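UPF0311 protein RPA1785 (Rhodopseudomonas palustris, PDB 3C5O) is of unknown function but folds as an antiparallel beta-barrel of a kind grouped with the allene oxide cyclase barrels, and is present as four copies in the assembly. Local coordinates at residues Ile68-Lys73 with Phe115-Arg120; Glu97-Leu102 with Lys111-Arg116; Pro119-Gly124 with Ile149-Val154. All blocks are in the same frame, centred on the assembly; numbering follows the deposited sequence. Where two conformers were deposited one is given.

How the contacts relate
All three contacts hang on strand 114-122. Contacts 1 and 3 join it to strands 68-78 and 146-154, each two places away in the barrel and on opposite flanks, so side chains meet on the inner side of the barrel wall across an intervening strand; they share P119 and R120, and T117 of contact 1 touches I149 of contact 3. Contact 2 lies about 23 Å from contact 3, centre to centre, at the other end of the strand, where helix 96-103 packs beside the barrel. Apolar groups carry all three. Contacts 1 and 3 are wholly buried, whereas contact 2 shades from a buried leucine-isoleucine cluster into a solvent-exposed valine.

Contact 1: Ile68-Lys73 with Phe115-Arg120; sequences IELEAK and FRTRPR
L70 turns its CD1 methyl toward the rim of the F115 ring, with the two side chains running at a slant to one another. The methyl lies by the CE2 edge, near the ring plane, but the model brings L70 CD1 and F115 CE2 implausibly close, so their exact separation is doubtful. The same methyl lies 3.7 Å from T117 CG2, the side chains of L70 and T117 here standing at about a right angle; this is the more reliable of the two approaches. These residues belong to strands 68-78 and 114-122, which run parallel with strand 83-93 between them in the antiparallel barrel. No backbone bond joins them, since 83-93 lies between, and the contact forms where inward side chains reach over that middle strand; the CA atoms of L70 and T117 are 7.9 Å apart. F115 gets its ring there by setting CG opposite the backbone N (chi1 -173°), and R92 on the middle strand makes a cation-pi contact with it. T117 divides its branches: CG2 goes to the leucine, while OG1, at chi1 77°, is hydrogen-bonded to N88 OD1. With alternate residues facing outward, R116 sends NH2 to the carbonyl oxygen of L155 in the second subunit.

Contact 2: Glu97-Leu102 with Lys111-Arg116; sequences ELLRKL and KVIYFR
I113 lies against three leucines of the helix, its CD1 methyl on two of them, and this is the close-packed half of the contact. CD1 lies 3.9 Å from L98 CB and 4.1 Å from L99 CD2, so it fits against two consecutive helical residues. One carbon back, I113 CG1 faces L102 CD1 at 4.1 Å, those two side chains reaching toward each other end to end. In I113, chi1 (-60°) places CG1 beside the backbone N and facing L102, and chi2 (-58°) turns CD1 toward L98 and L99. L98 and L102, one turn apart on the helix and joined by the bond from L102 N to L98 O, both direct their CB atoms at the 111-116 segment. Helix 96-103 belongs to the connection between neighbouring barrel strands 83-93 and 114-122, and this contact holds it against the lead-in just before the second of them. R92 extends the buried side, touching both L102 and I113, while L99 rests on F93 and I113 also meets V108. The looser side begins at V112, an exposed residue of the 3-10 turn ahead of the strand, which has one leucine as partner. Its CG2 meets L98 CD1 at 3.8 Å with the two side chains roughly perpendicular, at the solvent boundary. Y114, next after I113, leads away from the helix altogether: its ring takes R116 CG over one face, 3.4 Å above the plane and offset toward the rim, and packs edge-to-face with Y134 of the second subunit.

Contact 3: Pro119-Gly124 with Ile149-Val154; sequences PRFETG and IDVHQV
V151 presents a single methyl, CG1, to both P119 and F121. With CG1 placed opposite the backbone N (chi1 179°), this branch projects to the proline and phenylalanine while CG2 turns aside, next to that nitrogen. CG1 lies 4.1 Å from P119 CG, the valine and the proline ring passing alongside with their ends pointing in opposite directions. The C-gamma endo pucker of P119 defines where CG, the atom that touches, stands out of its ring. F121 comes to the same methyl with the far rim of its ring: CZ is 4.3 Å from CG1, which sits near the ring plane, so the edge and not a face is used. Strands 114-122 and 146-154 flank strand 136-142 in the eight-stranded antiparallel barrel, and these side chains meet over it on the inner side of the wall; F136 of the middle strand touches P119 and V151 and packs edge-to-face with F121. In one of its two conformers R120 bridges E122, two residues on along the same strand, and the geometry holds for that conformer only: NH1 lies 3.0 Å and NH2 3.2 Å from E122 OE2, both holding that single oxygen in the guanidinium plane. NH2 meets its anti lone pair, whereas NH1 comes from above the carboxylate; E122 OE1 pairs with R33 of the third subunit.

Contact 1: Ile68-Lys73 with Phe115-Arg120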
loop_
_atom_site.group_PDB
_atom_site.type_symbol
_atom_site.label_atom_id
_atom_site.label_comp_id
_atom_site.label_asym_id
_atom_site.label_seq_id
_atom_site.Cartn_x
_atom_site.Cartn_y
_atom_site.Cartn_z
ATOM N N ILE B 68 -11.420 -14.307 2.622
ATOM C CA ILE B 68 -10.244 -14.144 1.772
ATOM C C ILE B 68 -10.106 -12.698 1.336
ATOM O O ILE B 68 -11.039 -12.133 0.782
ATOM C CB ILE B 68 -10.292 -15.053 0.549
ATOM C CG1 ILE B 68 -10.380 -16.516 1.001
ATOM C CG2 ILE B 68 -9.044 -14.850 -0.298
ATOM C CD1 ILE B 68 -10.513 -17.502 -0.150
ATOM N N GLU B 69 -8.938 -12.117 1.645
ATOM C CA GLU B 69 -8.528 -10.800 1.211
ATOM C C GLU B 69 -7.826 -10.968 -0.135
ATOM O O GLU B 69 -6.852 -11.709 -0.231
ATOM C CB GLU B 69 -7.592 -10.170 2.248
ATOM C CG GLU B 69 -8.264 -9.857 3.597
ATOM C CD GLU B 69 -7.282 -9.322 4.652
ATOM O OE1 GLU B 69 -7.668 -9.192 5.836
ATOM O OE2 GLU B 69 -6.113 -9.016 4.308
ATOM N N LEU B 70 -8.348 -10.322 -1.185
ATOM C CA LEU B 70 -7.770 -10.477 -2.499
ATOM C C LEU B 70 -6.969 -9.240 -2.846
ATOM O O LEU B 70 -7.301 -8.132 -2.438
ATOM C CB LEU B 70 -8.857 -10.637 -3.560
ATOM C CG LEU B 70 -10.204 -11.191 -3.111
ATOM C CD1 LEU B 70 -11.198 -10.662 -4.095
ATOM C CD2 LEU B 70 -10.187 -12.679 -3.087
ATOM N N GLU B 71 -5.929 -9.446 -3.636
ATOM C CA GLU B 71 -5.054 -8.362 -4.069
ATOM C C GLU B 71 -4.389 -8.842 -5.333
ATOM O O GLU B 71 -3.330 -9.427 -5.291
ATOM C CB GLU B 71 -4.049 -8.048 -2.965
ATOM C CG GLU B 71 -3.108 -6.917 -3.226
ATOM C CD GLU B 71 -2.589 -6.345 -1.917
ATOM O OE1 GLU B 71 -1.810 -7.044 -1.183
ATOM O OE2 GLU B 71 -3.016 -5.208 -1.605
ATOM N N ALA B 72 -5.066 -8.658 -6.458
ATOM C CA ALA B 72 -4.582 -9.160 -7.734
ATOM C C ALA B 72 -3.975 -8.022 -8.568
ATOM O O ALA B 72 -4.533 -6.937 -8.627
ATOM C CB ALA B 72 -5.728 -9.820 -8.497
ATOM N N LYS B 73 -2.833 -8.294 -9.204
ATOM C CA LYS B 73 -2.167 -7.342 -10.060
ATOM C C LYS B 73 -1.858 -8.034 -11.365
ATOM O O LYS B 73 -1.209 -9.062 -11.397
ATOM C CB LYS B 73 -0.902 -6.822 -9.398
ATOM C CG LYS B 73 -1.185 -6.030 -8.140
ATOM C CD LYS B 73 0.063 -5.520 -7.458
ATOM C CE LYS B 73 -0.355 -4.904 -6.109
ATOM N NZ LYS B 73 0.668 -3.979 -5.552
ATOM N N PHE B 115 -18.654 -11.795 -3.041
ATOM C CA PHE B 115 -17.383 -11.674 -3.720
ATOM C C PHE B 115 -17.301 -10.354 -4.464
ATOM O O PHE B 115 -17.726 -10.256 -5.634
ATOM C CB PHE B 115 -17.168 -12.889 -4.631
ATOM C CG PHE B 115 -15.808 -12.967 -5.262
ATOM C CD1 PHE B 115 -15.525 -13.980 -6.175
ATOM C CD2 PHE B 115 -14.820 -12.026 -4.982
ATOM C CE1 PHE B 115 -14.275 -14.073 -6.800
ATOM C CE2 PHE B 115 -13.543 -12.096 -5.614
ATOM C CZ PHE B 115 -13.274 -13.126 -6.527
ATOM N N ARG B 116 -16.749 -9.347 -3.775
ATOM C CA ARG B 116 -16.763 -7.970 -4.229
ATOM C C ARG B 116 -15.383 -7.353 -4.085
ATOM O O ARG B 116 -14.646 -7.632 -3.116
ATOM C CB ARG B 116 -17.817 -7.121 -3.490
ATOM C CG ARG B 116 -19.221 -7.799 -3.303
ATOM C CD ARG B 116 -20.163 -7.769 -4.536
ATOM N NE ARG B 116 -21.460 -8.395 -4.197
ATOM C CZ ARG B 116 -21.728 -9.699 -4.300
ATOM N NH1 ARG B 116 -20.828 -10.525 -4.774
ATOM N NH2 ARG B 116 -22.916 -10.193 -3.968
ATOM N N THR B 117 -15.041 -6.513 -5.060
ATOM C CA THR B 117 -13.721 -5.940 -5.138
ATOM C C THR B 117 -13.785 -4.500 -5.616
ATOM O O THR B 117 -14.824 -4.024 -6.094
ATOM C CB THR B 117 -12.843 -6.679 -6.177
ATOM O OG1 THR B 117 -13.236 -6.258 -7.486
ATOM C CG2 THR B 117 -12.983 -8.174 -6.095
ATOM N N ARG B 118 -12.655 -3.808 -5.502
ATOM C CA ARG B 118 -12.522 -2.487 -6.118
ATOM C C ARG B 118 -11.391 -2.573 -7.130
ATOM O O ARG B 118 -10.238 -2.612 -6.740
ATOM C CB ARG B 118 -12.214 -1.417 -5.088
ATOM C CG ARG B 118 -12.220 -0.045 -5.711
ATOM C CD ARG B 118 -11.138 0.836 -5.151
ATOM N NE ARG B 118 -10.766 1.834 -6.145
ATOM C CZ ARG B 118 -9.965 2.864 -5.914
ATOM N NH1 ARG B 118 -9.464 3.071 -4.701
ATOM N NH2 ARG B 118 -9.697 3.710 -6.897
ATOM N N PRO B 119 -11.727 -2.651 -8.430
ATOM C CA PRO B 119 -10.697 -2.581 -9.461
ATOM C C PRO B 119 -10.225 -1.167 -9.801
ATOM O O PRO B 119 -11.050 -0.267 -10.074
ATOM C CB PRO B 119 -11.351 -3.249 -10.662
ATOM C CG PRO B 119 -12.842 -3.072 -10.438
ATOM C CD PRO B 119 -13.076 -2.857 -8.985
ATOM N N ARG B 120 -8.906 -0.980 -9.812
ATOM C CA ARG B 120 -8.286 0.292 -10.147
ATOM C C ARG B 120 -7.398 0.125 -11.390
ATOM O O ARG B 120 -6.554 -0.767 -11.453
ATOM C CB ARG B 120 -7.464 0.814 -8.955
ATOM C CG ARG B 120 -7.177 2.314 -9.023
ATOM C CD ARG B 120 -6.133 2.754 -8.019
ATOM N NE ARG B 120 -4.892 2.053 -8.282
ATOM C CZ ARG B 120 -3.899 2.511 -9.034
ATOM N NH1 ARG B 120 -2.829 1.757 -9.206
ATOM N NH2 ARG B 120 -3.962 3.710 -9.584
#

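Contact 2: Glu97-Leu102 with Lys111-Arg116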
loop_
_atom_site.group_PDB
_atom_site.type_symbol
_atom_site.label_atom_id
_atom_site.label_comp_id
_atom_site.label_asym_id
_atom_site.label_seq_id
_atom_site.Cartn_x
_atom_site.Cartn_y
_atom_site.Cartn_z
ATOM N N GLU B 97 -18.891 -23.864 4.903
ATOM C CA GLU B 97 -19.047 -25.056 4.051
ATOM C C GLU B 97 -18.814 -24.752 2.566
ATOM O O GLU B 97 -18.142 -25.499 1.855
ATOM C CB GLU B 97 -20.446 -25.659 4.205
ATOM C CG GLU B 97 -20.672 -26.523 5.446
ATOM C CD GLU B 97 -22.163 -26.834 5.683
ATOM O OE1 GLU B 97 -23.007 -26.373 4.866
ATOM O OE2 GLU B 97 -22.492 -27.530 6.683
ATOM N N LEU B 98 -19.395 -23.653 2.102
ATOM C CA LEU B 98 -19.305 -23.268 0.686
ATOM C C LEU B 98 -17.922 -22.720 0.321
ATOM O O LEU B 98 -17.382 -23.014 -0.756
ATOM C CB LEU B 98 -20.434 -22.297 0.324
ATOM C CG LEU B 98 -21.871 -22.817 0.506
ATOM C CD1 LEU B 98 -22.901 -21.690 0.453
ATOM C CD2 LEU B 98 -22.210 -23.888 -0.513
ATOM N N LEU B 99 -17.333 -21.939 1.218
ATOM C CA LEU B 99 -15.949 -21.506 1.016
ATOM C C LEU B 99 -15.052 -22.736 0.855
ATOM O O LEU B 99 -14.226 -22.788 -0.055
ATOM C CB LEU B 99 -15.462 -20.605 2.160
ATOM C CG LEU B 99 -16.279 -19.349 2.473
ATOM C CD1 LEU B 99 -15.617 -18.513 3.567
ATOM C CD2 LEU B 99 -16.501 -18.512 1.218
ATOM N N ARG B 100 -15.258 -23.736 1.715
ATOM C CA ARG B 100 -14.530 -24.998 1.622
ATOM C C ARG B 100 -14.786 -25.784 0.325
ATOM O O ARG B 100 -13.838 -26.321 -0.266
ATOM C CB ARG B 100 -14.798 -25.858 2.855
ATOM C CG ARG B 100 -14.093 -25.342 4.100
ATOM C CD ARG B 100 -14.762 -25.853 5.354
ATOM N NE ARG B 100 -14.207 -25.229 6.554
ATOM C CZ ARG B 100 -14.792 -25.252 7.749
ATOM N NH1 ARG B 100 -15.970 -25.859 7.910
ATOM N NH2 ARG B 100 -14.206 -24.657 8.783
ATOM N N LYS B 101 -16.046 -25.840 -0.118
ATOM C CA LYS B 101 -16.383 -26.346 -1.454
ATOM C C LYS B 101 -15.533 -25.674 -2.529
ATOM O O LYS B 101 -14.993 -26.350 -3.401
ATOM C CB LYS B 101 -17.860 -26.087 -1.780
ATOM C CG LYS B 101 -18.749 -27.308 -2.007
ATOM C CD LYS B 101 -19.971 -26.880 -2.836
ATOM C CE LYS B 101 -20.759 -28.042 -3.441
ATOM N NZ LYS B 101 -21.943 -28.402 -2.614
ATOM N N LEU B 102 -15.422 -24.344 -2.469
ATOM C CA LEU B 102 -14.647 -23.588 -3.464
ATOM C C LEU B 102 -13.165 -23.959 -3.434
ATOM O O LEU B 102 -12.542 -24.115 -4.487
ATOM C CB LEU B 102 -14.812 -22.067 -3.304
ATOM C CG LEU B 102 -16.090 -21.377 -3.791
ATOM C CD1 LEU B 102 -16.038 -19.891 -3.484
ATOM C CD2 LEU B 102 -16.341 -21.622 -5.279
ATOM N N LYS B 111 -24.167 -16.515 -6.514
ATOM C CA LYS B 111 -25.149 -15.778 -5.703
ATOM C C LYS B 111 -25.082 -16.013 -4.174
ATOM O O LYS B 111 -25.578 -15.188 -3.399
ATOM C CB LYS B 111 -26.574 -16.095 -6.179
ATOM C CG LYS B 111 -27.042 -15.336 -7.440
ATOM C CD LYS B 111 -28.580 -15.556 -7.663
ATOM C CE LYS B 111 -29.136 -14.593 -8.721
ATOM N NZ LYS B 111 -30.630 -14.768 -8.939
ATOM N N VAL B 112 -24.517 -17.137 -3.733
ATOM C CA VAL B 112 -24.471 -17.428 -2.284
ATOM C C VAL B 112 -23.115 -17.067 -1.691
ATOM O O VAL B 112 -22.898 -17.172 -0.481
ATOM C CB VAL B 112 -24.852 -18.884 -1.921
ATOM C CG1 VAL B 112 -26.314 -19.135 -2.182
ATOM C CG2 VAL B 112 -23.983 -19.868 -2.665
ATOM N N ILE B 113 -22.217 -16.617 -2.558
ATOM C CA ILE B 113 -20.904 -16.174 -2.143
ATOM C C ILE B 113 -20.807 -14.669 -2.302
ATOM O O ILE B 113 -21.118 -14.131 -3.368
ATOM C CB ILE B 113 -19.778 -16.884 -2.942
ATOM C CG1 ILE B 113 -19.821 -18.412 -2.737
ATOM C CG2 ILE B 113 -18.399 -16.317 -2.580
ATOM C CD1 ILE B 113 -19.708 -18.884 -1.304
ATOM N N TYR B 114 -20.403 -13.995 -1.225
ATOM C CA TYR B 114 -20.124 -12.569 -1.274
ATOM C C TYR B 114 -18.742 -12.406 -1.863
ATOM O O TYR B 114 -17.757 -12.843 -1.268
ATOM C CB TYR B 114 -20.203 -11.939 0.126
ATOM C CG TYR B 114 -20.037 -10.428 0.090
ATOM C CD1 TYR B 114 -21.139 -9.593 -0.124
ATOM C CD2 TYR B 114 -18.778 -9.835 0.276
ATOM C CE1 TYR B 114 -20.990 -8.206 -0.157
ATOM C CE2 TYR B 114 -18.619 -8.461 0.246
ATOM C CZ TYR B 114 -19.721 -7.654 0.023
ATOM O OH TYR B 114 -19.563 -6.300 -0.003
ATOM N N PHE B 115 -18.654 -11.795 -3.041
ATOM C CA PHE B 115 -17.383 -11.674 -3.720
ATOM C C PHE B 115 -17.301 -10.354 -4.464
ATOM O O PHE B 115 -17.726 -10.256 -5.634
ATOM C CB PHE B 115 -17.168 -12.889 -4.631
ATOM C CG PHE B 115 -15.808 -12.967 -5.262
ATOM C CD1 PHE B 115 -15.525 -13.980 -6.175
ATOM C CD2 PHE B 115 -14.820 -12.026 -4.982
ATOM C CE1 PHE B 115 -14.275 -14.073 -6.800
ATOM C CE2 PHE B 115 -13.543 -12.096 -5.614
ATOM C CZ PHE B 115 -13.274 -13.126 -6.527
ATOM N N ARG B 116 -16.749 -9.347 -3.775
ATOM C CA ARG B 116 -16.763 -7.970 -4.229
ATOM C C ARG B 116 -15.383 -7.353 -4.085
ATOM O O ARG B 116 -14.646 -7.632 -3.116
ATOM C CB ARG B 116 -17.817 -7.121 -3.490
ATOM C CG ARG B 116 -19.221 -7.799 -3.303
ATOM C CD ARG B 116 -20.163 -7.769 -4.536
ATOM N NE ARG B 116 -21.460 -8.395 -4.197
ATOM C CZ ARG B 116 -21.728 -9.699 -4.300
ATOM N NH1 ARG B 116 -20.828 -10.525 -4.774
ATOM N NH2 ARG B 116 -22.916 -10.193 -3.968
#

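Contact 3: Pro119-Gly124 with Ile149-Val154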
loop_
_atom_site.group_PDB
_atom_site.type_symbol
_atom_site.label_atom_id
_atom_site.label_comp_id
_atom_site.label_asym_id
_atom_site.label_seq_id
_atom_site.Cartn_x
_atom_site.Cartn_y
_atom_site.Cartn_z
ATOM N N PRO B 119 -11.727 -2.651 -8.430
ATOM C CA PRO B 119 -10.697 -2.581 -9.461
ATOM C C PRO B 119 -10.225 -1.167 -9.801
ATOM O O PRO B 119 -11.050 -0.267 -10.074
ATOM C CB PRO B 119 -11.351 -3.249 -10.662
ATOM C CG PRO B 119 -12.842 -3.072 -10.438
ATOM C CD PRO B 119 -13.076 -2.857 -8.985
ATOM N N ARG B 120 -8.906 -0.980 -9.812
ATOM C CA ARG B 120 -8.286 0.292 -10.147
ATOM C C ARG B 120 -7.398 0.125 -11.390
ATOM O O ARG B 120 -6.554 -0.767 -11.453
ATOM C CB ARG B 120 -7.464 0.814 -8.955
ATOM C CG ARG B 120 -7.177 2.314 -9.023
ATOM C CD ARG B 120 -6.133 2.754 -8.019
ATOM N NE ARG B 120 -4.892 2.053 -8.282
ATOM C CZ ARG B 120 -3.899 2.511 -9.034
ATOM N NH1 ARG B 120 -2.829 1.757 -9.206
ATOM N NH2 ARG B 120 -3.962 3.710 -9.584
ATOM N N PHE B 121 -7.599 0.997 -12.375
ATOM C CA PHE B 121 -6.933 0.904 -13.671
ATOM C C PHE B 121 -5.936 2.020 -13.886
ATOM O O PHE B 121 -6.139 3.144 -13.405
ATOM C CB PHE B 121 -7.984 0.920 -14.789
ATOM C CG PHE B 121 -9.071 -0.096 -14.594
ATOM C CD1 PHE B 121 -8.817 -1.437 -14.815
ATOM C CD2 PHE B 121 -10.336 0.298 -14.165
ATOM C CE1 PHE B 121 -9.811 -2.395 -14.600
ATOM C CE2 PHE B 121 -11.359 -0.640 -13.968
ATOM C CZ PHE B 121 -11.090 -1.991 -14.179
ATOM N N GLU B 122 -4.868 1.706 -14.577
ATOM C CA GLU B 122 -3.928 2.688 -15.050
ATOM C C GLU B 122 -3.659 2.438 -16.502
ATOM O O GLU B 122 -3.285 1.356 -16.875
ATOM C CB GLU B 122 -2.613 2.579 -14.304
ATOM C CG GLU B 122 -2.622 3.042 -12.894
ATOM C CD GLU B 122 -1.250 2.984 -12.259
ATOM O OE1 GLU B 122 -0.291 2.666 -12.947
ATOM O OE2 GLU B 122 -1.116 3.275 -11.083
ATOM N N THR B 123 -3.842 3.469 -17.309
ATOM C CA THR B 123 -3.525 3.427 -18.727
ATOM C C THR B 123 -3.183 4.766 -19.350
ATOM O O THR B 123 -3.673 5.780 -18.963
ATOM C CB THR B 123 -4.627 2.778 -19.514
ATOM O OG1 THR B 123 -4.208 2.560 -20.841
ATOM C CG2 THR B 123 -5.804 3.596 -19.506
ATOM N N GLY B 124 -2.323 4.740 -20.343
ATOM C CA GLY B 124 -1.951 5.941 -21.046
ATOM C C GLY B 124 -2.801 6.220 -22.260
ATOM O O GLY B 124 -2.923 7.328 -22.704
ATOM N N ILE B 149 -15.261 -11.219 -13.189
ATOM C CA ILE B 149 -15.541 -9.990 -12.457
ATOM C C ILE B 149 -16.400 -9.127 -13.339
ATOM O O ILE B 149 -15.964 -8.710 -14.407
ATOM C CB ILE B 149 -14.277 -9.087 -12.221
ATOM C CG1 ILE B 149 -12.914 -9.849 -12.258
ATOM C CG2 ILE B 149 -14.515 -8.071 -11.060
ATOM C CD1 ILE B 149 -12.572 -10.631 -11.107
ATOM N N ASP B 150 -17.598 -8.824 -12.874
ATOM C CA ASP B 150 -18.457 -7.866 -13.535
ATOM C C ASP B 150 -18.150 -6.516 -12.949
ATOM O O ASP B 150 -18.353 -6.293 -11.752
ATOM C CB ASP B 150 -19.912 -8.227 -13.301
ATOM C CG ASP B 150 -20.284 -9.519 -13.963
ATOM O OD1 ASP B 150 -20.004 -9.676 -15.172
ATOM O OD2 ASP B 150 -20.865 -10.384 -13.278
ATOM N N VAL B 151 -17.654 -5.623 -13.791
ATOM C CA VAL B 151 -17.133 -4.324 -13.353
ATOM C C VAL B 151 -18.210 -3.252 -13.531
ATOM O O VAL B 151 -18.809 -3.125 -14.596
ATOM C CB VAL B 151 -15.824 -3.927 -14.128
ATOM C CG1 VAL B 151 -15.296 -2.560 -13.672
ATOM C CG2 VAL B 151 -14.712 -4.997 -13.951
ATOM N N HIS B 152 -18.440 -2.485 -12.476
ATOM C CA HIS B 152 -19.433 -1.446 -12.478
ATOM C C HIS B 152 -18.768 -0.114 -12.226
ATOM O O HIS B 152 -17.962 0.004 -11.314
ATOM C CB HIS B 152 -20.461 -1.730 -11.387
ATOM C CG HIS B 152 -21.109 -3.067 -11.527
ATOM N ND1 HIS B 152 -22.279 -3.252 -12.219
ATOM C CD2 HIS B 152 -20.726 -4.293 -11.104
ATOM C CE1 HIS B 152 -22.613 -4.527 -12.195
ATOM N NE2 HIS B 152 -21.684 -5.185 -11.529
ATOM N N GLN B 153 -19.114 0.880 -13.032
ATOM C CA GLN B 153 -18.618 2.236 -12.874
ATOM C C GLN B 153 -19.430 2.919 -11.783
ATOM O O GLN B 153 -20.665 2.903 -11.848
ATOM C CB GLN B 153 -18.815 2.981 -14.188
ATOM C CG GLN B 153 -18.161 4.331 -14.254
ATOM C CD GLN B 153 -18.552 5.116 -15.498
ATOM O OE1 GLN B 153 -17.873 6.070 -15.886
ATOM N NE2 GLN B 153 -19.663 4.739 -16.112
ATOM N N VAL B 154 -18.759 3.502 -10.781
ATOM C CA VAL B 154 -19.469 4.279 -9.756
ATOM C C VAL B 154 -19.707 5.694 -10.256
ATOM O O VAL B 154 -18.765 6.437 -10.592
ATOM C CB VAL B 154 -18.750 4.347 -8.401
ATOM C CG1 VAL B 154 -19.498 5.303 -7.440
ATOM C CG2 VAL B 154 -18.615 2.952 -7.780
#